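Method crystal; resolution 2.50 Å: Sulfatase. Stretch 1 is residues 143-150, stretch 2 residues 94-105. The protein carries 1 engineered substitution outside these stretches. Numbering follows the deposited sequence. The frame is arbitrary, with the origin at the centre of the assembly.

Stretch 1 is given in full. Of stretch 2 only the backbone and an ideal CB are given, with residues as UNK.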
ATOM      1  N   THR A 143     -19.477  -7.152  -4.495  1.00 24.00           N
ATOM      2  CA  THR A 143     -18.889  -6.088  -3.702  1.00 23.89           C
ATOM      3  C   THR A 143     -19.633  -4.784  -3.930  1.00 23.22           C
ATOM      4  O   THR A 143     -20.274  -4.590  -4.967  1.00 19.73           O
ATOM      5  CB  THR A 143     -17.405  -5.879  -4.048  1.00 27.45           C
ATOM      6  OG1 THR A 143     -17.288  -5.411  -5.400  1.00 20.57           O
ATOM      7  CG2 THR A 143     -16.627  -7.180  -3.866  1.00 22.69           C
ATOM      8  N   PHE A 144     -19.534  -3.892  -2.944  1.00 18.18           N
ATOM      9  CA  PHE A 144     -19.898  -2.493  -3.107  1.00 19.04           C
ATOM     10  C   PHE A 144     -18.625  -1.707  -3.410  1.00 21.11           C
ATOM     11  O   PHE A 144     -17.690  -1.693  -2.592  1.00 20.53           O
ATOM     12  CB  PHE A 144     -20.593  -1.950  -1.860  1.00 22.16           C
ATOM     13  CG  PHE A 144     -21.079  -0.539  -2.012  1.00 22.43           C
ATOM     14  CD1 PHE A 144     -22.282  -0.275  -2.641  1.00 18.80           C
ATOM     15  CD2 PHE A 144     -20.326   0.526  -1.539  1.00 23.73           C
ATOM     16  CE1 PHE A 144     -22.727   1.027  -2.805  1.00 22.34           C
ATOM     17  CE2 PHE A 144     -20.774   1.834  -1.687  1.00 24.82           C
ATOM     18  CZ  PHE A 144     -21.978   2.085  -2.319  1.00 18.90           C
ATOM     19  N   GLN A 145     -18.570  -1.097  -4.597  1.00 16.91           N
ATOM     20  CA  GLN A 145     -17.425  -0.276  -4.978  1.00 18.05           C
ATOM     21  C   GLN A 145     -17.532   1.075  -4.289  1.00 21.06           C
ATOM     22  O   GLN A 145     -18.606   1.686  -4.272  1.00 22.10           O
ATOM     23  CB  GLN A 145     -17.353  -0.076  -6.492  1.00 17.37           C
ATOM     24  CG  GLN A 145     -16.237   0.901  -6.914  1.00 21.36           C
ATOM     25  CD  GLN A 145     -16.147   1.131  -8.426  1.00 24.57           C
ATOM     26  OE1 GLN A 145     -16.990   0.655  -9.192  1.00 25.17           O
ATOM     27  NE2 GLN A 145     -15.117   1.864  -8.857  1.00 18.39           N
ATOM     28  N   ALA A 146     -16.429   1.535  -3.709  1.00 18.12           N
ATOM     29  CA  ALA A 146     -16.483   2.797  -2.986  1.00 22.27           C
ATOM     30  C   ALA A 146     -15.091   3.394  -2.876  1.00 20.37           C
ATOM     31  O   ALA A 146     -14.085   2.680  -2.876  1.00 20.06           O
ATOM     32  CB  ALA A 146     -17.099   2.637  -1.589  1.00 16.46           C
ATOM     33  N   THR A 147     -15.060   4.721  -2.794  1.00 18.74           N
ATOM     34  CA  THR A 147     -13.836   5.468  -2.559  1.00 16.70           C
ATOM     35  C   THR A 147     -13.514   5.427  -1.066  1.00 21.18           C
ATOM     36  O   THR A 147     -14.305   5.907  -0.241  1.00 19.86           O
ATOM     37  CB  THR A 147     -14.010   6.901  -3.052  1.00 16.34           C
ATOM     38  OG1 THR A 147     -14.248   6.874  -4.466  1.00 22.01           O
ATOM     39  CG2 THR A 147     -12.768   7.715  -2.766  1.00 17.51           C
ATOM     40  N   SER A 148     -12.364   4.844  -0.727  1.00 18.15           N
ATOM     41  CA  SER A 148     -12.015   4.546   0.654  1.00 17.50           C
ATOM     42  C   SER A 148     -11.636   5.794   1.433  1.00 21.03           C
ATOM     43  O   SER A 148     -10.988   6.704   0.909  1.00 20.89           O
ATOM     44  CB  SER A 148     -10.859   3.554   0.722  1.00 19.03           C
ATOM     45  OG  SER A 148     -10.570   3.247   2.084  1.00 18.54           O
ATOM     46  N   LEU A 149     -12.030   5.811   2.709  1.00 17.07           N
ATOM     47  CA  LEU A 149     -11.656   6.906   3.593  1.00 17.17           C
ATOM     48  C   LEU A 149     -10.137   7.064   3.687  1.00 19.83           C
ATOM     49  O   LEU A 149      -9.627   8.190   3.728  1.00 16.65           O
ATOM     50  CB  LEU A 149     -12.272   6.675   4.968  1.00 15.42           C
ATOM     51  CG  LEU A 149     -11.821   7.526   6.160  1.00 14.88           C
ATOM     52  CD1 LEU A 149     -12.136   9.005   6.000  1.00 14.51           C
ATOM     53  CD2 LEU A 149     -12.467   6.999   7.412  1.00 11.73           C
ATOM     54  N   ALA A 150      -9.396   5.945   3.728  1.00 19.33           N
ATOM     55  CA  ALA A 150      -7.941   6.018   3.847  1.00 18.86           C
ATOM     56  C   ALA A 150      -7.287   6.501   2.562  1.00 21.85           C
ATOM     57  O   ALA A 150      -6.217   7.125   2.612  1.00 24.35           O
ATOM     58  CB  ALA A 150      -7.364   4.655   4.235  1.00 19.60           C
ATOM     59  N   UNK A  94     -19.317   0.551   6.529  1.00 16.31           N
ATOM     60  CA  UNK A  94     -19.899   1.882   6.587  1.00 16.49           C
ATOM     61  C   UNK A  94     -18.863   2.924   6.996  1.00 21.66           C
ATOM     62  O   UNK A  94     -18.852   4.041   6.460  1.00 17.72           O
ATOM     63  CB  UNK A  94     -21.078   1.901   7.561  1.00 16.49           C
ATOM     64  N   UNK A  95     -17.999   2.583   7.962  1.00 17.39           N
ATOM     65  CA  UNK A  95     -16.935   3.483   8.384  1.00 12.71           C
ATOM     66  C   UNK A  95     -16.024   3.837   7.220  1.00 22.11           C
ATOM     67  O   UNK A  95     -15.731   5.015   6.970  1.00 17.89           O
ATOM     68  CB  UNK A  95     -16.122   2.854   9.517  1.00 12.71           C
ATOM     69  N   UNK A  96     -15.571   2.811   6.493  1.00 19.08           N
ATOM     70  CA  UNK A  96     -14.571   2.985   5.447  1.00 19.83           C
ATOM     71  C   UNK A  96     -15.161   3.581   4.163  1.00 24.33           C
ATOM     72  O   UNK A  96     -14.415   4.159   3.355  1.00 20.82           O
ATOM     73  CB  UNK A  96     -13.910   1.640   5.137  1.00 19.83           C
ATOM     74  N   UNK A  97     -16.480   3.493   3.969  1.00 18.14           N
ATOM     75  CA  UNK A  97     -17.112   3.988   2.760  1.00 17.31           C
ATOM     76  C   UNK A  97     -18.063   5.150   2.994  1.00 18.68           C
ATOM     77  O   UNK A  97     -18.566   5.708   2.017  1.00 23.36           O
ATOM     78  CB  UNK A  97     -17.868   2.846   2.077  1.00 17.31           C
ATOM     79  N   UNK A  98     -18.364   5.504   4.244  1.00 20.85           N
ATOM     80  CA  UNK A  98     -19.292   6.598   4.488  1.00 18.60           C
ATOM     81  C   UNK A  98     -20.711   6.330   4.051  1.00 17.40           C
ATOM     82  O   UNK A  98     -21.500   7.268   3.914  1.00 19.53           O
ATOM     83  CB  UNK A  98     -18.789   7.859   3.782  1.00 18.60           C
ATOM     84  N   UNK A  99     -21.048   5.063   3.861  1.00 16.65           N
ATOM     85  CA  UNK A  99     -22.312   4.600   3.313  1.00 17.60           C
ATOM     86  C   UNK A  99     -23.092   3.919   4.426  1.00 18.72           C
ATOM     87  O   UNK A  99     -22.503   3.220   5.259  1.00 20.23           O
ATOM     88  CB  UNK A  99     -22.095   3.654   2.131  1.00 17.60           C
ATOM     89  N   UNK A 100     -24.405   4.154   4.471  1.00 17.68           N
ATOM     90  CA  UNK A 100     -25.267   3.381   5.362  1.00 18.65           C
ATOM     91  C   UNK A 100     -25.311   1.915   4.918  1.00 20.63           C
ATOM     92  O   UNK A 100     -25.259   1.608   3.721  1.00 17.81           O
ATOM     93  CB  UNK A 100     -26.677   3.973   5.391  1.00 18.65           C
ATOM     94  N   UNK A 101     -25.424   1.003   5.890  1.00 17.20           N
ATOM     95  CA  UNK A 101     -25.309  -0.424   5.581  1.00 16.17           C
ATOM     96  C   UNK A 101     -26.360  -0.881   4.565  1.00 18.68           C
ATOM     97  O   UNK A 101     -26.094  -1.756   3.731  1.00 18.24           O
ATOM     98  CB  UNK A 101     -25.438  -1.248   6.864  1.00 16.17           C
ATOM     99  N   UNK A 102     -27.559  -0.299   4.612  1.00 17.80           N
ATOM    100  CA  UNK A 102     -28.602  -0.724   3.687  1.00 23.35           C
ATOM    101  C   UNK A 102     -28.153  -0.525   2.251  1.00 21.79           C
ATOM    102  O   UNK A 102     -28.449  -1.352   1.385  1.00 20.69           O
ATOM    103  CB  UNK A 102     -29.900   0.042   3.948  1.00 23.35           C
ATOM    104  N   UNK A 103     -27.393   0.544   1.994  1.00 21.01           N
ATOM    105  CA  UNK A 103     -26.933   0.833   0.646  1.00 18.43           C
ATOM    106  C   UNK A 103     -25.762  -0.056   0.227  1.00 23.91           C
ATOM    107  O   UNK A 103     -25.724  -0.526  -0.918  1.00 24.05           O
ATOM    108  CB  UNK A 103     -26.530   2.305   0.541  1.00 18.43           C
ATOM    109  N   UNK A 104     -24.783  -0.301   1.105  1.00 17.35           N
ATOM    110  CA  UNK A 104     -23.653  -1.067   0.593  1.00 20.49           C
ATOM    111  C   UNK A 104     -23.875  -2.575   0.644  1.00 20.25           C
ATOM    112  O   UNK A 104     -23.100  -3.315   0.029  1.00 18.51           O
ATOM    113  CB  UNK A 104     -22.392  -0.712   1.383  1.00 20.49           C
ATOM    114  N   UNK A 105     -24.913  -3.044   1.333  1.00 17.74           N
ATOM    115  CA  UNK A 105     -25.363  -4.435   1.300  1.00 18.89           C
ATOM    116  C   UNK A 105     -24.354  -5.431   1.857  1.00 18.75           C
ATOM    117  O   UNK A 105     -24.530  -6.641   1.668  1.00 16.91           O
ATOM    118  CB  UNK A 105     -25.703  -4.824  -0.140  1.00 18.89           C
TER

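Position 94 lies on a helix, and its ideal CB has nothing of stretch 1 within 5.5 Å, so the contact leaves the choice open. The deposited residue is Ser94, whose OG accepts a hydrogen bond from the imidazole of position 104.

At position 95 CA-to-CB runs sideways, and only a side chain with some length could reach Leu149; leucine, isoleucine or methionine would suit. It is Leu95, and its CD1 lies 4.4 Å from Leu149 CD2, a loose apolar contact.

Position 96 offers its backbone first: its O accepts from Leu149 N at 3.0 Å, a bond any residue could supply. The ideal CB is 4.8 Å from Ser148 OG and points sideways, leaving room for a medium-sized aliphatic chain. Ile96 fills it, with CG1 3.6 Å from Ser148 OG, although its chi1 of -146° sits between wells.

At position 97 the ideal CB is 3.8 Å from Ala146 CB and 4.9 Å from Phe144 CE2. So close an approach favours a small or beta-branched side chain, such as alanine, valine or threonine. Thr97 places its methyl CG2 3.5 Å from Ala146 CB, while OG1 takes a weak bond from the backbone N of position 99.

Position 98 has a phi of 66° just after the helix, which favours glycine, with asparagine a possible second; it is Gly98.

Position 99 points toward stretch 1, its ideal CB 4.4 Å from Phe144 CE2. Valine, serine or threonine could meet the ring. Thr99 approaches it obliquely, OG1 lying 3.8 Å from CE2 of Phe144.

Position 100 is out of reach but directly precedes a helix, a place for serine, threonine, aspartate or asparagine. Asn100 caps it: OD1 accepts from the N of position 102 at 3.0 Å. Positions 101 and 102 are helical and also out of reach; Ala101 and Ala102 occupy them.

At position 103 CA-to-CB runs sideways, with Phe144 CE1 5.2 Å from the ideal CB, so a long chain could lay its methylenes by the ring. Arg103 does so, CD being 4.1 Å from Phe144 CZ, while its guanidinium bonds elsewhere in the structure.

At position 104 the ideal CB is 3.6 Å from Phe144 CG, so a methylene or methyl would pack there and many residues would serve. His104 sets CB over one ring face, 3.9 Å from the Phe144 ring centroid; the imidazole leads away, and NE2 donates to Ser94 OG at 2.9 Å.

Position 105 has a phi of 64° and no contact, suggesting glycine or asparagine, yet Arg105 tolerates it.

Stretch 2, residues 94-105: SLITGTNAARHR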
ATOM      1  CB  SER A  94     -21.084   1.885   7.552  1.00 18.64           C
ATOM      2  OG  SER A  94     -22.190   1.171   6.999  1.00 16.88           O
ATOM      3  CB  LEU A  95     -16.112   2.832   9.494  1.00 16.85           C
ATOM      4  CG  LEU A  95     -14.731   3.467   9.695  1.00 14.07           C
ATOM      5  CD1 LEU A  95     -14.845   4.783  10.443  1.00 10.54           C
ATOM      6  CD2 LEU A  95     -13.799   2.511  10.405  1.00 12.29           C
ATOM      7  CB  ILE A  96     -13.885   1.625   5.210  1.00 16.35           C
ATOM      8  CG1 ILE A  96     -12.411   1.830   4.849  1.00 18.69           C
ATOM      9  CG2 ILE A  96     -14.614   0.823   4.147  1.00 14.73           C
ATOM     10  CD1 ILE A  96     -11.560   2.349   6.002  1.00 10.38           C
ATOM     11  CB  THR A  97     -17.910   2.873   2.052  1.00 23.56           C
ATOM     12  OG1 THR A  97     -19.046   2.507   2.853  1.00 19.76           O
ATOM     13  CG2 THR A  97     -17.047   1.634   1.763  1.00 16.06           C
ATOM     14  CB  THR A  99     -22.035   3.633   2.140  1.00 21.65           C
ATOM     15  OG1 THR A  99     -21.750   4.379   0.942  1.00 18.08           O
ATOM     16  CG2 THR A  99     -23.180   2.724   1.877  1.00 22.55           C
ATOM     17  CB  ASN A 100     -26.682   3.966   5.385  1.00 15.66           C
ATOM     18  CG  ASN A 100     -27.647   3.137   6.241  1.00 19.20           C
ATOM     19  OD1 ASN A 100     -28.413   2.333   5.717  1.00 20.65           O
ATOM     20  ND2 ASN A 100     -27.601   3.325   7.555  1.00 16.43           N
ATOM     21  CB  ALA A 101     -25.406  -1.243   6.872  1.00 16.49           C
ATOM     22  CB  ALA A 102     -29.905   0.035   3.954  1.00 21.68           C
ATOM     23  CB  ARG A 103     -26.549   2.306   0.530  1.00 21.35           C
ATOM     24  CG  ARG A 103     -26.052   2.689  -0.841  1.00 19.05           C
ATOM     25  CD  ARG A 103     -25.276   3.983  -0.807  1.00 19.06           C
ATOM     26  NE  ARG A 103     -26.043   5.090  -0.243  1.00 21.92           N
ATOM     27  CZ  ARG A 103     -27.019   5.718  -0.891  1.00 20.94           C
ATOM     28  NH1 ARG A 103     -27.350   5.333  -2.114  1.00 16.71           N
ATOM     29  NH2 ARG A 103     -27.667   6.723  -0.320  1.00 14.12           N
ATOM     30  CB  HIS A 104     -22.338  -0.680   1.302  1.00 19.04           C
ATOM     31  CG  HIS A 104     -22.317  -0.934   2.779  1.00 20.14           C
ATOM     32  ND1 HIS A 104     -22.488  -2.189   3.332  1.00 18.14           N
ATOM     33  CD2 HIS A 104     -22.101  -0.091   3.818  1.00 17.29           C
ATOM     34  CE1 HIS A 104     -22.389  -2.102   4.647  1.00 19.64           C
ATOM     35  NE2 HIS A 104     -22.155  -0.839   4.968  1.00 16.81           N
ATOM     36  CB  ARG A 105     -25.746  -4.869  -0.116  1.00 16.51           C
ATOM     37  CG  ARG A 105     -26.837  -4.025  -0.716  1.00 22.61           C
ATOM     38  CD  ARG A 105     -26.853  -4.181  -2.207  1.00 21.59           C
ATOM     39  NE  ARG A 105     -28.133  -3.808  -2.791  1.00 19.12           N
ATOM     40  CZ  ARG A 105     -28.453  -4.043  -4.059  1.00 21.38           C
ATOM     41  NH1 ARG A 105     -27.587  -4.656  -4.850  1.00 20.64           N
ATOM     42  NH2 ARG A 105     -29.633  -3.674  -4.541  1.00 25.26           N
TER
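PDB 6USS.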